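Local coordinates for protein putative NAD(P)H-flavin oxidoreductase (Neisseria meningitidis serogroup A / serotype 4A, PDB 6WT2) that binds FMN at the interface of a two-chain assembly and probably works as an NAD(P)H-dependent nitroreductase of the NfsB type, a group that includes chloramphenicol reductases, at residues S14-R19 against M156-A161; K20-Y25 against Q207-K212; S48-E53 against P100-S105; R147-A152 against G195-A200. One frame throughout, in Å; residues are numbered along the deposited sequence.

Overall arrangement
All four contacts serve an FMN-binding, two-chain nitroreductase. The first segments of interactions 1 and 2 (centres 13 Å apart) adjoin at R19-K20, and the segments of the two contacts alternate along the chain; both hold flavin chain G, interaction 1 at its phosphate, interaction 2 also at its pyrimidine edge. Interaction 4 lies near the chain's centre, where helix 138-162 packs along strand 194-203 of the antiparallel sheet; interaction 1 uses the same helix, 18 Å away. Interaction 3 closes before interaction 4 opens and touches it through S49 N and Q148 OE1, 2.9 Å apart. Both border the other flavin, chain K, so one subunit contributes to two FMN sites, with interactions 2 and 3 centred 36 Å apart.

Interaction 1: S14-R19 against M156-A161; sequences SAFKNR and MMTGAA. With FMN (flavin mononucleotide), chain G.
R19 lies along the side of helix 138-162 with its aliphatic part against the helix and its guanidinium reaching past it to the flavin phosphate. Its CB rests on the methyl of A161, 3.5 Å from A161 CB, and CD passes obliquely over CB of the selenomethionine M157. Small A161 lets the arginine backbone come this close, 4.9 Å between the two CA atoms. CG stands anti to the backbone N (chi1 -158°), and bends at chi2 and chi3 swing the head toward FMN. There NH1 and NH2 share one phosphate oxygen, each 3.1 Å from O1P of FMN, which lies at the edge of the guanidinium plane; NH2 adds a weak bond to O3P. On another edge NE gives its hydrogen to a water, 3.0 Å from NE, which in turn donates to T158 OG1. T158 thus positions the arginine from the second shell, while N155 of the second subunit and G154 O also bond its hydroxyl. Its other branch, CG2, meets the F16 ring obliquely, 3.5 Å from F16 CD1. N18, in the type I turn F16-R19, directs ND2 to A161 O at 3.1 Å; the oxygen lies close to the amide plane, whereas the nitrogen stands above the carbonyl plane. ND2 also bonds T5 O of the second subunit, so this amide ties the turn to both chains. With R214 close to R19 and also bonded to FMN, two positive groups converge on the phosphate, which would be expected to stabilise its negative charge and offset their mutual repulsion.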
# COMPACT_ATOMS: atom_id res chain seq x y z
N SER A 14 -19.52 4.74 1.31
CA SER A 14 -19.96 5.88 0.50
C SER A 14 -18.87 6.94 0.42
O SER A 14 -18.64 7.52 -0.65
CB SER A 14 -21.23 6.48 1.08
OG SER A 14 -22.36 5.70 0.77
N ALA A 15 -18.18 7.21 1.54
CA ALA A 15 -17.13 8.22 1.53
C ALA A 15 -15.89 7.72 0.80
O ALA A 15 -15.24 8.49 0.08
CB ALA A 15 -16.80 8.64 2.96
N PHE A 16 -15.55 6.43 0.97
CA PHE A 16 -14.45 5.81 0.23
C PHE A 16 -14.63 5.96 -1.28
O PHE A 16 -13.66 6.19 -2.01
CB PHE A 16 -14.37 4.34 0.63
CG PHE A 16 -13.22 3.57 0.03
CD1 PHE A 16 -12.04 3.40 0.73
CD2 PHE A 16 -13.36 2.94 -1.21
CE1 PHE A 16 -10.99 2.67 0.20
CE2 PHE A 16 -12.32 2.19 -1.76
CZ PHE A 16 -11.13 2.06 -1.05
N LYS A 17 -15.87 5.86 -1.77
CA LYS A 17 -16.13 5.98 -3.20
C LYS A 17 -15.91 7.39 -3.73
O LYS A 17 -15.95 7.58 -4.95
CB LYS A 17 -17.56 5.52 -3.51
CG LYS A 17 -17.74 4.02 -3.41
CD LYS A 17 -19.20 3.63 -3.59
CE LYS A 17 -19.41 2.13 -3.43
NZ LYS A 17 -20.82 1.76 -3.75
N ASN A 18 -15.68 8.38 -2.86
CA ASN A 18 -15.27 9.70 -3.35
C ASN A 18 -13.97 9.62 -4.14
O ASN A 18 -13.75 10.43 -5.04
CB ASN A 18 -15.10 10.69 -2.19
CG ASN A 18 -16.39 10.97 -1.44
OD1 ASN A 18 -17.48 10.66 -1.90
ND2 ASN A 18 -16.26 11.58 -0.26
N ARG A 19 -13.09 8.66 -3.81
CA ARG A 19 -11.75 8.70 -4.37
C ARG A 19 -11.75 8.25 -5.82
O ARG A 19 -12.15 7.12 -6.14
CB ARG A 19 -10.77 7.84 -3.57
CG ARG A 19 -9.31 8.28 -3.81
CD ARG A 19 -8.32 7.10 -3.90
NE ARG A 19 -8.88 6.01 -4.70
CZ ARG A 19 -8.75 5.87 -6.02
NH1 ARG A 19 -8.05 6.75 -6.74
NH2 ARG A 19 -9.34 4.85 -6.64
N MSE A 156 -3.44 8.01 2.80
CA MSE A 156 -3.52 9.45 2.55
C MSE A 156 -4.57 9.78 1.48
O MSE A 156 -5.38 10.70 1.66
CB MSE A 156 -2.15 9.98 2.17
CG MSE A 156 -1.20 9.98 3.36
SE MSE A 156 0.64 10.21 2.83
CE MSE A 156 0.44 11.97 2.04
N MSE A 157 -4.58 9.03 0.39
CA MSE A 157 -5.55 9.31 -0.69
C MSE A 157 -6.99 9.01 -0.31
O MSE A 157 -7.91 9.76 -0.64
CB MSE A 157 -5.19 8.53 -1.94
CG MSE A 157 -3.89 8.98 -2.55
SE MSE A 157 -3.60 8.08 -4.22
CE MSE A 157 -3.76 6.24 -3.55
N THR A 158 -7.20 7.90 0.40
CA THR A 158 -8.54 7.57 0.85
C THR A 158 -9.04 8.60 1.86
O THR A 158 -10.15 9.14 1.72
CB THR A 158 -8.56 6.17 1.45
OG1 THR A 158 -8.32 5.23 0.39
CG2 THR A 158 -9.92 5.88 2.10
N GLY A 159 -8.22 8.89 2.87
CA GLY A 159 -8.62 9.86 3.87
C GLY A 159 -8.89 11.23 3.27
O GLY A 159 -9.88 11.87 3.61
N ALA A 160 -7.99 11.69 2.40
CA ALA A 160 -8.24 12.93 1.66
C ALA A 160 -9.59 12.92 0.97
O ALA A 160 -10.39 13.86 1.11
CB ALA A 160 -7.14 13.15 0.62
N ALA A 161 -9.85 11.87 0.19
CA ALA A 161 -11.10 11.77 -0.55
C ALA A 161 -12.31 11.77 0.38
O ALA A 161 -13.33 12.39 0.08
CB ALA A 161 -11.09 10.52 -1.41
N1 FMN G . -2.62 7.84 -13.15
C2 FMN G . -1.98 8.68 -14.01
O2 FMN G . -2.68 9.40 -14.75
N3 FMN G . -0.64 8.80 -14.05
C4 FMN G . 0.17 8.03 -13.32
O4 FMN G . 1.42 8.19 -13.31
C4A FMN G . -0.44 7.08 -12.38
N5 FMN G . 0.32 6.22 -11.68
C5A FMN G . -0.25 5.41 -10.75
C6 FMN G . 0.57 4.77 -9.81
C7 FMN G . -0.01 3.94 -8.86
C7M FMN G . 0.84 3.23 -7.84
C8 FMN G . -1.49 3.79 -8.81
C8M FMN G . -2.11 2.97 -7.70
C9 FMN G . -2.30 4.47 -9.70
C9A FMN G . -1.73 5.34 -10.63
N10 FMN G . -2.55 6.08 -11.52
C10 FMN G . -1.92 6.93 -12.43
C1' FMN G . -4.01 6.01 -11.43
C2' FMN G . -4.58 4.75 -12.09
O2' FMN G . -4.55 4.85 -13.54
C3' FMN G . -5.98 4.55 -11.53
O3' FMN G . -5.87 4.30 -10.11
C4' FMN G . -6.78 3.39 -12.14
O4' FMN G . -6.90 3.57 -13.54
C5' FMN G . -8.16 3.30 -11.50
O5' FMN G . -8.88 4.52 -11.68
P FMN G . -9.47 5.25 -10.37
O1P FMN G . -8.24 5.33 -9.49
O2P FMN G . -10.01 6.59 -10.77
O3P FMN G . -10.50 4.36 -9.74
O HOH W 1 -9.38 4.65 -2.12

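Interaction 2: K20-Y25 against Q207-K212; sequences KSCRHY and QEIATK. With FMN (flavin mononucleotide), chain G.
The part of the FMN site that holds the phosphate and the pyrimidine edge is built here from two irregular loops, one following helix 9-16 and the other following strand 194-203. K20 makes the main link between them. Its chain, extended beyond CG, runs antiparallel alongside I209, so that NZ reaches I209 O at 2.7 Å, in the plane of that carbonyl, and T211 OG1 at 3.0 Å. A long lysine suits this place because its methylenes pack on I209 while the ammonium ties down the loop through one carbonyl and one hydroxyl. Branched I209 packs between K20 and C22: CG2 lies against K20 CB, and CD1 touches C22 CB at 3.7 Å. Loop 20-25 turns its polar groups to the flavin. S21 grips the phosphate twice, N bonding O2P of FMN and OG bonding O1P of FMN. R23, bent at chi2 (86°), presents one edge of its guanidinium to the isoalloxazine: NE lies 2.8 Å from FMN O2 and NH2 lies 3.2 Å from FMN N1. These bonds would be expected to stabilise negative charge at N1 and O2 in the reduced flavin. From the second loop K212 curls back, its NZ 2.8 Å from A210 O, and gives a hydrogen to a water that donates to S21 O and to FMN O2P, 2.5 Å from the water. R109 of the second subunit packs on R23. Basic and hydroxyl groups on the phosphate and a basic side chain at N1 and O2, here R23, are characteristic of the nitroreductase FMN site.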
# COMPACT_ATOMS: atom_id res chain seq x y z
N LYS A 20 -11.31 9.14 -6.69
CA LYS A 20 -11.13 8.85 -8.10
C LYS A 20 -9.84 9.51 -8.52
O LYS A 20 -9.51 10.60 -8.04
CB LYS A 20 -12.30 9.37 -8.95
CG LYS A 20 -13.68 8.98 -8.43
CD LYS A 20 -14.76 9.67 -9.22
CE LYS A 20 -16.14 9.13 -8.86
NZ LYS A 20 -17.13 9.48 -9.92
N SER A 21 -9.08 8.86 -9.40
CA SER A 21 -7.84 9.49 -9.84
C SER A 21 -8.15 10.74 -10.64
O SER A 21 -8.95 10.71 -11.59
CB SER A 21 -7.00 8.51 -10.66
OG SER A 21 -6.47 7.52 -9.80
N CYS A 22 -7.53 11.85 -10.24
CA CYS A 22 -7.78 13.16 -10.84
C CYS A 22 -6.52 13.64 -11.54
O CYS A 22 -5.47 13.79 -10.90
CB CYS A 22 -8.20 14.15 -9.76
SG CYS A 22 -8.33 15.87 -10.32
N ARG A 23 -6.62 13.92 -12.85
CA ARG A 23 -5.47 14.39 -13.59
C ARG A 23 -5.46 15.89 -13.81
O ARG A 23 -4.42 16.44 -14.21
CB ARG A 23 -5.36 13.68 -14.95
CG ARG A 23 -4.81 12.27 -14.83
CD ARG A 23 -5.91 11.27 -14.54
NE ARG A 23 -5.39 9.91 -14.44
CZ ARG A 23 -6.16 8.83 -14.39
NH1 ARG A 23 -7.48 8.94 -14.44
NH2 ARG A 23 -5.60 7.63 -14.28
N HIS A 24 -6.56 16.58 -13.51
CA HIS A 24 -6.73 17.99 -13.86
C HIS A 24 -7.41 18.69 -12.70
O HIS A 24 -8.59 18.46 -12.43
CB HIS A 24 -7.56 18.14 -15.13
CG HIS A 24 -6.99 17.41 -16.30
ND1 HIS A 24 -5.89 17.87 -16.99
CD2 HIS A 24 -7.34 16.24 -16.88
CE1 HIS A 24 -5.61 17.03 -17.97
NE2 HIS A 24 -6.47 16.03 -17.91
N TYR A 25 -6.67 19.57 -12.04
CA TYR A 25 -7.13 20.23 -10.84
C TYR A 25 -7.50 21.68 -11.14
O TYR A 25 -7.10 22.24 -12.16
CB TYR A 25 -6.06 20.20 -9.76
CG TYR A 25 -5.69 18.81 -9.28
CD1 TYR A 25 -6.43 18.19 -8.28
CD2 TYR A 25 -4.59 18.14 -9.81
CE1 TYR A 25 -6.09 16.92 -7.81
CE2 TYR A 25 -4.24 16.87 -9.35
CZ TYR A 25 -5.00 16.28 -8.35
OH TYR A 25 -4.65 15.03 -7.88
N GLN A 207 -13.19 19.28 -13.05
CA GLN A 207 -14.41 18.83 -13.70
C GLN A 207 -14.85 17.52 -13.07
O GLN A 207 -14.15 16.95 -12.23
CB GLN A 207 -14.22 18.69 -15.21
CG GLN A 207 -13.11 17.72 -15.60
CD GLN A 207 -12.75 17.80 -17.07
OE1 GLN A 207 -13.14 18.74 -17.76
NE2 GLN A 207 -12.01 16.82 -17.55
N GLU A 208 -16.01 17.04 -13.48
CA GLU A 208 -16.47 15.76 -12.96
C GLU A 208 -15.61 14.63 -13.50
O GLU A 208 -15.08 14.69 -14.61
CB GLU A 208 -17.95 15.54 -13.28
CG GLU A 208 -18.86 16.31 -12.33
CD GLU A 208 -18.31 16.32 -10.90
OE1 GLU A 208 -18.33 15.25 -10.24
OE2 GLU A 208 -17.85 17.38 -10.43
N ILE A 209 -15.43 13.61 -12.68
CA ILE A 209 -14.65 12.43 -13.03
C ILE A 209 -15.57 11.22 -12.99
O ILE A 209 -16.25 10.98 -11.99
CB ILE A 209 -13.46 12.24 -12.08
CG1 ILE A 209 -12.57 13.49 -12.07
CG2 ILE A 209 -12.67 10.99 -12.45
CD1 ILE A 209 -11.68 13.58 -10.85
N ALA A 210 -15.59 10.46 -14.08
CA ALA A 210 -16.39 9.24 -14.12
C ALA A 210 -15.76 8.15 -13.26
O ALA A 210 -14.54 8.00 -13.23
CB ALA A 210 -16.53 8.75 -15.56
N THR A 211 -16.61 7.39 -12.57
CA THR A 211 -16.14 6.23 -11.81
C THR A 211 -15.54 5.20 -12.74
O THR A 211 -16.14 4.86 -13.76
CB THR A 211 -17.30 5.61 -11.03
OG1 THR A 211 -17.95 6.62 -10.25
CG2 THR A 211 -16.79 4.51 -10.12
N LYS A 212 -14.37 4.68 -12.39
CA LYS A 212 -13.67 3.72 -13.24
C LYS A 212 -14.01 2.29 -12.84
O LYS A 212 -14.36 2.02 -11.68
CB LYS A 212 -12.16 3.97 -13.18
CG LYS A 212 -11.75 5.39 -13.60
CD LYS A 212 -12.42 5.79 -14.91
CE LYS A 212 -11.86 7.09 -15.48
NZ LYS A 212 -12.03 8.25 -14.55
N1 FMN G . -2.62 7.84 -13.15
C2 FMN G . -1.98 8.68 -14.01
O2 FMN G . -2.68 9.40 -14.75
N3 FMN G . -0.64 8.80 -14.05
C4 FMN G . 0.17 8.03 -13.32
O4 FMN G . 1.42 8.19 -13.31
C4A FMN G . -0.44 7.08 -12.38
N5 FMN G . 0.32 6.22 -11.68
C5A FMN G . -0.25 5.41 -10.75
C6 FMN G . 0.57 4.77 -9.81
C7 FMN G . -0.01 3.94 -8.86
C7M FMN G . 0.84 3.23 -7.84
C8 FMN G . -1.49 3.79 -8.81
C8M FMN G . -2.11 2.97 -7.70
C9 FMN G . -2.30 4.47 -9.70
C9A FMN G . -1.73 5.34 -10.63
N10 FMN G . -2.55 6.08 -11.52
C10 FMN G . -1.92 6.93 -12.43
C1' FMN G . -4.01 6.01 -11.43
C2' FMN G . -4.58 4.75 -12.09
O2' FMN G . -4.55 4.85 -13.54
C3' FMN G . -5.98 4.55 -11.53
O3' FMN G . -5.87 4.30 -10.11
C4' FMN G . -6.78 3.39 -12.14
O4' FMN G . -6.90 3.57 -13.54
C5' FMN G . -8.16 3.30 -11.50
O5' FMN G . -8.88 4.52 -11.68
P FMN G . -9.47 5.25 -10.37
O1P FMN G . -8.24 5.33 -9.49
O2P FMN G . -10.01 6.59 -10.77
O3P FMN G . -10.50 4.36 -9.74
O HOH W 2 -10.15 8.26 -12.64
O HOH W 3 -10.99 17.15 -12.91

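Interaction 3: S48-E53 against P100-S105; sequences SSVGSE and PFMLES. With FMN (flavin mononucleotide), chain K; NIO (nicotinic acid), chain E.
S52, S105 and M102 bury the most surface where the flavin-side loop 48-53 of the nitroreductase fold leans on the start of helix 100-108. The contact is carried by packing and by bridging waters. S52 CB lies 3.9 Å from SE of the selenomethionine M102, while its OG occupies the crowded position between N and C (chi1 55°) and turns back to S49 O. That carbonyl accepts from both S52 N and S52 OG, which keeps the loop compact. S105 is small enough for the backbones to approach: its CB lies 3.5 Å from G51 O, and its own OG folds back onto M102 O, on a lone pair. Two waters bridge the polar atoms, one donating to V50 O and S105 OG, the other to G51 O and S105 O. M102, flexible and bent at chi2 and chi3, brings its methyl CE against V50 CG2, the two side chains crossing at about a right angle. V50 works on two sides, since CG1 lies 3.4 Å from C3 of nicotinic acid and its N makes a weak bond to O1 of that ligand. The S49 backbone N is 3.4 Å from C8 of FMN, so the loop lines the dimethylbenzene part of the flavin. F101 puts its ring edge toward E53 O; the E53 carboxylate forms a salt bridge with R108 and accepts from the backbone N of R215 of the second subunit. The tightest apolar touch is V50 CG2 against M102 CE at 3.4 Å, closer than ordinary van der Waals contact.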
# COMPACT_ATOMS: atom_id res chain seq x y z
N SER A 48 3.34 -0.27 9.39
CA SER A 48 4.47 -0.72 8.61
C SER A 48 5.03 -1.98 9.26
O SER A 48 4.92 -2.15 10.48
CB SER A 48 5.57 0.35 8.52
OG SER A 48 5.95 0.78 9.81
N SER A 49 5.64 -2.82 8.43
CA SER A 49 6.29 -4.02 8.93
C SER A 49 7.28 -3.66 10.03
O SER A 49 8.07 -2.73 9.87
CB SER A 49 7.00 -4.74 7.78
OG SER A 49 7.57 -5.96 8.22
N VAL A 50 7.20 -4.39 11.15
CA VAL A 50 7.99 -4.22 12.38
C VAL A 50 8.03 -2.77 12.84
O VAL A 50 8.93 -2.39 13.58
CB VAL A 50 9.42 -4.80 12.25
CG1 VAL A 50 9.38 -6.22 11.73
CG2 VAL A 50 10.35 -3.91 11.41
N GLY A 51 7.02 -1.99 12.49
CA GLY A 51 7.02 -0.59 12.90
C GLY A 51 8.19 0.19 12.35
O GLY A 51 8.65 1.15 12.99
N SER A 52 8.68 -0.18 11.17
CA SER A 52 9.88 0.45 10.62
C SER A 52 9.63 1.88 10.15
O SER A 52 10.55 2.71 10.19
CB SER A 52 10.41 -0.39 9.46
OG SER A 52 9.38 -0.59 8.50
N GLU A 53 8.41 2.20 9.69
CA GLU A 53 8.08 3.51 9.15
C GLU A 53 9.14 3.98 8.13
O GLU A 53 9.72 5.05 8.29
CB GLU A 53 7.95 4.54 10.27
CG GLU A 53 6.87 4.20 11.30
CD GLU A 53 6.91 5.13 12.51
OE1 GLU A 53 6.85 6.37 12.31
OE2 GLU A 53 6.99 4.62 13.66
N PRO A 100 21.44 1.18 11.89
CA PRO A 100 21.01 2.15 12.91
C PRO A 100 19.56 2.58 12.77
O PRO A 100 18.89 2.86 13.77
CB PRO A 100 21.96 3.34 12.69
CG PRO A 100 23.16 2.75 12.02
CD PRO A 100 22.65 1.61 11.18
N PHE A 101 19.05 2.62 11.54
CA PHE A 101 17.68 3.05 11.32
C PHE A 101 16.69 2.06 11.92
O PHE A 101 15.68 2.46 12.51
CB PHE A 101 17.42 3.24 9.83
CG PHE A 101 15.99 3.61 9.50
CD1 PHE A 101 15.60 4.94 9.47
CD2 PHE A 101 15.04 2.63 9.24
CE1 PHE A 101 14.29 5.29 9.18
CE2 PHE A 101 13.73 2.97 8.94
CZ PHE A 101 13.35 4.30 8.92
N MSE A 102 16.97 0.77 11.77
CA MSE A 102 16.10 -0.26 12.33
C MSE A 102 16.22 -0.32 13.85
O MSE A 102 15.24 -0.57 14.54
CB MSE A 102 16.41 -1.62 11.71
CG MSE A 102 16.01 -1.72 10.23
SE MSE A 102 14.08 -1.59 9.99
CE MSE A 102 13.61 -2.86 11.36
N LEU A 103 17.43 -0.07 14.37
CA LEU A 103 17.60 0.01 15.82
C LEU A 103 16.69 1.09 16.40
O LEU A 103 16.02 0.86 17.42
CB LEU A 103 19.06 0.30 16.17
CG LEU A 103 19.33 0.30 17.67
CD1 LEU A 103 19.03 -1.08 18.24
CD2 LEU A 103 20.77 0.73 17.98
N GLU A 104 16.62 2.25 15.75
CA GLU A 104 15.78 3.33 16.24
C GLU A 104 14.30 2.94 16.23
O GLU A 104 13.57 3.24 17.18
CB GLU A 104 16.03 4.60 15.41
CG GLU A 104 15.24 5.84 15.85
CD GLU A 104 15.82 6.55 17.09
OE1 GLU A 104 16.70 5.98 17.79
OE2 GLU A 104 15.39 7.69 17.36
N SER A 105 13.85 2.26 15.17
CA SER A 105 12.44 1.88 15.11
C SER A 105 12.11 0.85 16.17
O SER A 105 11.02 0.88 16.74
CB SER A 105 12.08 1.35 13.71
OG SER A 105 12.68 0.09 13.46
N1 FMN K . 2.48 -7.72 13.22
C2 FMN K . 2.60 -9.00 13.65
O2 FMN K . 2.37 -9.24 14.86
N3 FMN K . 3.09 -9.99 12.88
C4 FMN K . 3.40 -9.80 11.59
O4 FMN K . 3.76 -10.73 10.84
C4A FMN K . 3.23 -8.45 11.03
N5 FMN K . 3.67 -8.15 9.79
C5A FMN K . 3.41 -6.94 9.27
C6 FMN K . 3.51 -6.77 7.89
C7 FMN K . 3.28 -5.51 7.36
C7M FMN K . 3.38 -5.31 5.88
C8 FMN K . 2.70 -4.44 8.22
C8M FMN K . 2.31 -3.10 7.65
C9 FMN K . 2.59 -4.62 9.59
C9A FMN K . 2.83 -5.86 10.12
N10 FMN K . 2.63 -6.08 11.50
C10 FMN K . 2.83 -7.38 11.97
C1' FMN K . 2.08 -5.03 12.37
C2' FMN K . 3.16 -4.00 12.74
O2' FMN K . 4.02 -4.54 13.76
C3' FMN K . 2.47 -2.76 13.26
O3' FMN K . 1.75 -2.17 12.18
C4' FMN K . 3.44 -1.72 13.82
O4' FMN K . 4.17 -2.35 14.88
C5' FMN K . 2.68 -0.51 14.35
O5' FMN K . 1.63 -0.96 15.21
P FMN K . 0.12 -0.47 14.93
O1P FMN K . 0.21 1.03 14.91
O2P FMN K . -0.69 -1.07 16.03
O3P FMN K . -0.16 -1.10 13.57
N NIO E . 7.05 -10.58 12.43
C1 NIO E . 6.65 -9.51 13.13
C2 NIO E . 6.45 -8.29 12.50
C3 NIO E . 6.69 -8.17 11.13
C4 NIO E . 7.12 -9.29 10.44
C5 NIO E . 7.30 -10.49 11.12
C6 NIO E . 6.00 -7.10 13.29
O1 NIO E . 5.67 -6.07 12.67
O2 NIO E . 5.98 -7.16 14.55
O HOH W 4 11.24 -2.24 14.78
O HOH W 5 8.55 1.83 15.62

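Interaction 4: R147-A152 against G195-A200; sequences RQTYIA and GVSVAA. With FMN (flavin mononucleotide), chain K.
Two hydroxyls meet at the heart of this contact: S197 OG gives its hydrogen to T149 OG1 across 2.6 Å, a short bond between buried groups. T149 OG1 sits between the backbone N and the carbonyl carbon (chi1 72°), a position from which it also bonds C146 O one turn back in the helix. S197 OG is anti to its backbone N and so extends from the strand toward the helix. It lies near the plane of the Y150 ring too, at its edge, 3.6 Å from Y150 CE2. V198 comes over a face of that ring, with CG1 above it and CB 3.8 Å from Y150 CZ, so the tyrosine is held by a serine at its rim and a branched valine on its face. Helix 138-162 here packs on strand 194-203 of the antiparallel sheet, the axes of the two short segments 8.3 Å apart and running in nearly the same direction, at 23°. The short hydroxyl side chains of T149 and S197 suit this spacing. Beyond the first shell, the phenol oxygen of Y150 bonds E171, an FMN-binding residue, and Y150 itself touches one flavin. On another side of the helix Q148 and I151 reach the second flavin, chain K, where I151 CD1 is 3.5 Å from FMN C8M and Q148 OE1 is 3.4 Å from FMN C7M. Q148 NE2 bonds E171 of the second subunit, and R147 forms a salt bridge with D143 of that chain.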
# COMPACT_ATOMS: atom_id res chain seq x y z
N ARG A 147 7.12 -1.26 -0.49
CA ARG A 147 5.78 -1.80 -0.25
C ARG A 147 5.10 -1.09 0.91
O ARG A 147 3.91 -0.73 0.82
CB ARG A 147 5.84 -3.31 0.03
CG ARG A 147 6.34 -4.18 -1.12
CD ARG A 147 6.53 -5.59 -0.60
NE ARG A 147 6.98 -6.53 -1.61
CZ ARG A 147 6.69 -7.83 -1.59
NH1 ARG A 147 5.94 -8.31 -0.61
NH2 ARG A 147 7.12 -8.63 -2.55
N GLN A 148 5.83 -0.87 2.00
CA GLN A 148 5.25 -0.17 3.15
C GLN A 148 4.76 1.22 2.75
O GLN A 148 3.68 1.65 3.19
CB GLN A 148 6.26 -0.08 4.30
CG GLN A 148 7.13 -1.33 4.55
CD GLN A 148 6.31 -2.60 4.80
OE1 GLN A 148 5.33 -2.59 5.55
NE2 GLN A 148 6.72 -3.70 4.17
N THR A 149 5.51 1.92 1.90
CA THR A 149 5.11 3.28 1.53
C THR A 149 3.80 3.32 0.76
O THR A 149 3.12 4.35 0.75
CB THR A 149 6.20 3.98 0.71
OG1 THR A 149 6.26 3.43 -0.61
CG2 THR A 149 7.56 3.86 1.40
N TYR A 150 3.44 2.22 0.10
CA TYR A 150 2.18 2.19 -0.63
C TYR A 150 0.99 2.07 0.33
O TYR A 150 -0.14 2.41 -0.05
CB TYR A 150 2.18 1.06 -1.65
CG TYR A 150 2.87 1.39 -2.98
CD1 TYR A 150 2.16 1.37 -4.18
CD2 TYR A 150 4.22 1.71 -3.02
CE1 TYR A 150 2.79 1.66 -5.39
CE2 TYR A 150 4.85 2.00 -4.23
CZ TYR A 150 4.14 1.98 -5.40
OH TYR A 150 4.77 2.26 -6.59
N ILE A 151 1.22 1.57 1.55
CA ILE A 151 0.19 1.64 2.58
C ILE A 151 -0.11 3.08 2.94
O ILE A 151 -1.26 3.51 2.97
CB ILE A 151 0.62 0.85 3.83
CG1 ILE A 151 0.99 -0.58 3.48
CG2 ILE A 151 -0.47 0.92 4.89
CD1 ILE A 151 1.50 -1.36 4.70
N ALA A 152 0.95 3.85 3.23
CA ALA A 152 0.78 5.27 3.54
C ALA A 152 0.13 6.00 2.38
O ALA A 152 -0.76 6.84 2.57
CB ALA A 152 2.12 5.90 3.87
N GLY A 195 15.43 6.24 -1.40
CA GLY A 195 15.16 6.16 -2.82
C GLY A 195 13.71 6.50 -3.11
O GLY A 195 12.83 6.33 -2.26
N VAL A 196 13.47 6.95 -4.33
CA VAL A 196 12.11 7.33 -4.71
C VAL A 196 11.25 6.09 -4.91
O VAL A 196 11.66 5.12 -5.55
CB VAL A 196 12.13 8.21 -5.97
CG1 VAL A 196 10.72 8.35 -6.53
CG2 VAL A 196 12.74 9.59 -5.62
N SER A 197 10.05 6.12 -4.33
CA SER A 197 9.13 5.00 -4.30
C SER A 197 7.92 5.19 -5.20
O SER A 197 7.61 4.32 -6.04
CB SER A 197 8.65 4.78 -2.85
OG SER A 197 7.68 3.76 -2.82
N VAL A 198 7.21 6.31 -5.04
CA VAL A 198 5.94 6.60 -5.70
C VAL A 198 5.62 8.07 -5.41
O VAL A 198 6.25 8.68 -4.54
CB VAL A 198 4.83 5.66 -5.18
CG1 VAL A 198 4.53 5.96 -3.71
CG2 VAL A 198 3.55 5.71 -6.07
N ALA A 199 4.68 8.65 -6.15
CA ALA A 199 4.26 10.03 -5.91
C ALA A 199 2.74 10.09 -5.86
O ALA A 199 2.04 9.14 -6.23
CB ALA A 199 4.81 10.99 -6.99
N ALA A 200 2.22 11.22 -5.38
CA ALA A 200 0.79 11.48 -5.38
C ALA A 200 0.55 12.98 -5.51
O ALA A 200 1.28 13.77 -4.92
CB ALA A 200 0.13 10.98 -4.10
N1 FMN K . 2.48 -7.72 13.22
C2 FMN K . 2.60 -9.00 13.65
O2 FMN K . 2.37 -9.24 14.86
N3 FMN K . 3.09 -9.99 12.88
C4 FMN K . 3.40 -9.80 11.59
O4 FMN K . 3.76 -10.73 10.84
C4A FMN K . 3.23 -8.45 11.03
N5 FMN K . 3.67 -8.15 9.79
C5A FMN K . 3.41 -6.94 9.27
C6 FMN K . 3.51 -6.77 7.89
C7 FMN K . 3.28 -5.51 7.36
C7M FMN K . 3.38 -5.31 5.88
C8 FMN K . 2.70 -4.44 8.22
C8M FMN K . 2.31 -3.10 7.65
C9 FMN K . 2.59 -4.62 9.59
C9A FMN K . 2.83 -5.86 10.12
N10 FMN K . 2.63 -6.08 11.50
C10 FMN K . 2.83 -7.38 11.97
C1' FMN K . 2.08 -5.03 12.37
C2' FMN K . 3.16 -4.00 12.74
O2' FMN K . 4.02 -4.54 13.76
C3' FMN K . 2.47 -2.76 13.26
O3' FMN K . 1.75 -2.17 12.18
C4' FMN K . 3.44 -1.72 13.82
O4' FMN K . 4.17 -2.35 14.88
C5' FMN K . 2.68 -0.51 14.35
O5' FMN K . 1.63 -0.96 15.21
P FMN K . 0.12 -0.47 14.93
O1P FMN K . 0.21 1.03 14.91
O2P FMN K . -0.69 -1.07 16.03
O3P FMN K . -0.16 -1.10 13.57